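Local coordinates for protein peruvianin-I (Thevetia peruviana, PDB 6ORM) that acts as a cysteine peptidase in latex, although it is a germin-like protein with a cupin fold, at the glycan on Asn144. Residues are numbered along the deposited sequence; one frame, centred on the assembly and turned at random.

The glycan on Asn144. Residues 45-49, 80, 143-144. With NAG (2-acetamido-2-deoxy-beta-D-glucopyranose), chain B; NAG (2-acetamido-2-deoxy-beta-D-glucopyranose), chain C; BMA (beta-D-mannopyranose), chain D; FUC (alpha-L-fucopyranose), chain E.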
loop_
_atom_site.group_PDB
_atom_site.type_symbol
_atom_site.label_atom_id
_atom_site.label_comp_id
_atom_site.label_asym_id
_atom_site.label_seq_id
_atom_site.Cartn_x
_atom_site.Cartn_y
_atom_site.Cartn_z
ATOM N N ALA A 45 29.766 0.900 -21.311
ATOM C CA ALA A 45 29.177 -0.042 -22.241
ATOM C C ALA A 45 29.103 -1.427 -21.606
ATOM O O ALA A 45 29.789 -1.701 -20.618
ATOM C CB ALA A 45 29.992 -0.084 -23.532
ATOM N N PRO A 46 28.249 -2.304 -22.131
ATOM C CA PRO A 46 28.261 -3.695 -21.670
ATOM C C PRO A 46 29.671 -4.265 -21.711
ATOM O O PRO A 46 30.367 -4.175 -22.724
ATOM C CB PRO A 46 27.338 -4.399 -22.671
ATOM C CG PRO A 46 26.376 -3.335 -23.072
ATOM C CD PRO A 46 27.196 -2.073 -23.140
ATOM N N SER A 47 30.100 -4.839 -20.590
ATOM C CA SER A 47 31.431 -5.423 -20.496
ATOM C C SER A 47 31.454 -6.887 -20.902
ATOM O O SER A 47 32.538 -7.469 -21.021
ATOM C CB SER A 47 31.976 -5.279 -19.071
ATOM O OG SER A 47 31.114 -5.907 -18.138
ATOM N N GLY A 48 30.291 -7.483 -21.124
ATOM C CA GLY A 48 30.203 -8.876 -21.514
ATOM C C GLY A 48 28.748 -9.249 -21.679
ATOM O O GLY A 48 27.842 -8.455 -21.403
ATOM N N PHE A 49 28.535 -10.472 -22.152
ATOM C CA PHE A 49 27.193 -10.965 -22.415
ATOM C C PHE A 49 27.090 -12.387 -21.887
ATOM O O PHE A 49 28.092 -13.102 -21.810
ATOM C CB PHE A 49 26.863 -10.917 -23.914
ATOM C CG PHE A 49 26.815 -9.523 -24.478
ATOM C CD1 PHE A 49 27.980 -8.871 -24.852
ATOM C CD2 PHE A 49 25.607 -8.864 -24.627
ATOM C CE1 PHE A 49 27.940 -7.587 -25.362
ATOM C CE2 PHE A 49 25.560 -7.581 -25.140
ATOM C CZ PHE A 49 26.729 -6.941 -25.507
ATOM N N LEU A 80 23.036 -8.974 -28.247
ATOM C CA LEU A 80 23.823 -9.231 -29.439
ATOM C C LEU A 80 22.911 -9.744 -30.551
ATOM O O LEU A 80 21.773 -10.147 -30.294
ATOM C CB LEU A 80 24.918 -10.251 -29.134
ATOM C CG LEU A 80 25.973 -9.818 -28.117
ATOM C CD1 LEU A 80 26.864 -10.990 -27.745
ATOM C CD2 LEU A 80 26.799 -8.664 -28.666
ATOM N N GLY A 143 22.525 -5.895 -36.010
ATOM C CA GLY A 143 23.362 -5.400 -34.934
ATOM C C GLY A 143 22.768 -5.646 -33.552
ATOM O O GLY A 143 21.934 -6.532 -33.340
ATOM N N ASN A 144 23.208 -4.823 -32.602
ATOM C CA ASN A 144 22.736 -4.919 -31.230
ATOM C C ASN A 144 21.361 -4.287 -31.082
ATOM O O ASN A 144 21.036 -3.292 -31.736
ATOM C CB ASN A 144 23.690 -4.214 -30.267
ATOM C CG ASN A 144 25.033 -4.898 -30.145
ATOM O OD1 ASN A 144 25.213 -6.052 -30.534
ATOM N ND2 ASN A 144 25.996 -4.166 -29.593
HETATM C C1 NAG B . 27.353 -4.579 -29.359
HETATM C C2 NAG B . 28.291 -4.036 -30.432
HETATM C C3 NAG B . 29.741 -4.402 -30.105
HETATM C C4 NAG B . 30.099 -3.926 -28.702
HETATM C C5 NAG B . 29.083 -4.462 -27.691
HETATM C C6 NAG B . 29.270 -3.890 -26.305
HETATM C C7 NAG B . 27.520 -3.673 -32.727
HETATM C C8 NAG B . 27.161 -4.309 -34.035
HETATM N N2 NAG B . 27.913 -4.504 -31.756
HETATM O O3 NAG B . 30.632 -3.823 -31.056
HETATM O O4 NAG B . 31.405 -4.386 -28.362
HETATM O O5 NAG B . 27.754 -4.093 -28.087
HETATM O O6 NAG B . 28.914 -2.515 -26.270
HETATM O O7 NAG B . 27.458 -2.459 -32.555
HETATM C C1 NAG C . 32.275 -3.369 -27.806
HETATM C C2 NAG C . 33.460 -4.127 -27.162
HETATM C C3 NAG C . 34.601 -3.178 -26.742
HETATM C C4 NAG C . 34.869 -2.066 -27.749
HETATM C C5 NAG C . 33.556 -1.437 -28.182
HETATM C C6 NAG C . 33.707 -0.338 -29.208
HETATM C C7 NAG C . 32.647 -6.158 -26.023
HETATM C C8 NAG C . 32.183 -6.732 -24.718
HETATM N N2 NAG C . 32.991 -4.867 -26.002
HETATM O O3 NAG C . 35.783 -3.953 -26.581
HETATM O O4 NAG C . 35.690 -1.080 -27.129
HETATM O O5 NAG C . 32.752 -2.461 -28.772
HETATM O O6 NAG C . 33.431 -0.805 -30.521
HETATM O O7 NAG C . 32.709 -6.832 -27.045
HETATM C C1 BMA D . 36.856 -0.762 -27.934
HETATM C C2 BMA D . 37.128 0.763 -27.791
HETATM C C3 BMA D . 38.365 1.128 -28.615
HETATM C C4 BMA D . 39.567 0.217 -28.279
HETATM C C5 BMA D . 39.146 -1.254 -28.459
HETATM C C6 BMA D . 40.271 -2.263 -28.210
HETATM O O2 BMA D . 37.397 1.119 -26.436
HETATM O O3 BMA D . 38.709 2.499 -28.476
HETATM O O4 BMA D . 40.649 0.512 -29.147
HETATM O O5 BMA D . 38.029 -1.516 -27.569
HETATM O O6 BMA D . 40.138 -2.805 -26.904
HETATM C C1 FUC E . 30.993 -4.765 -32.100
HETATM C C2 FUC E . 31.806 -3.964 -33.142
HETATM C C3 FUC E . 33.205 -3.628 -32.618
HETATM C C4 FUC E . 33.936 -4.896 -32.158
HETATM C C5 FUC E . 33.075 -5.653 -31.135
HETATM C C6 FUC E . 33.641 -7.021 -30.777
HETATM O O2 FUC E . 31.126 -2.777 -33.521
HETATM O O3 FUC E . 33.980 -3.031 -33.653
HETATM O O4 FUC E . 34.229 -5.731 -33.273
HETATM O O5 FUC E . 31.731 -5.890 -31.613
HETATM O O HOH W 1 27.596 -6.913 -32.203
#
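An N-linked glycan of plant type, a chitobiose core with a mannose and an alpha-1,3-linked fucose, stands on Asn144 in the sequon Asn-Ala-Thr. Asn144 sits in a loop just ahead of strand 145-151. From its CB, CG stands anti to the carbonyl carbon and beside the backbone N (chi1 -68°), and the amide runs outward past the rim formed by Phe49 and Leu80. Asn144 CG comes to 3.3 Å from the acetamido N2 of the first sugar, NAG (chain B). At the tip, Asn144 ND2 bonds covalently to the anomeric C1 of NAG (chain B), at 1.4 Å; C1 is anti to CB and on the side of OD1, an ordinary trans amide. OD1 nearly eclipses CA (chi2 -16°), which puts it on the acetamido side. There a water bridges Asn144 OD1 (3.0 Å) and N2 of NAG (chain B), which should restrain rotation about the glycosidic link. The acetamido methyl C8 rests near Gly143 CA. Phe49 approaches with its ring tip: Phe49 CZ is 4.0 Å from the ring oxygen O5 of NAG (chain B), and CE1 meets the hydroxymethyl carbon C6. Leu80 lays CG over the Phe49 ring's face on the Asn144 side, 3.5 Å above the plane, and its CD2 faces C1. Further along, Pro46 CD comes to 3.6 Å from the hydroxymethyl O6 of NAG (chain B), with the Ala45 methyl alongside. C8 of NAG (chain C) lies against the backbone, nearest the Ser47 carbonyl O. The site thus anchors the glycan covalently; the inner two sugars cover the 45-49 loop, BMA and FUC project away, and the whole glycan may aid solubility or stability.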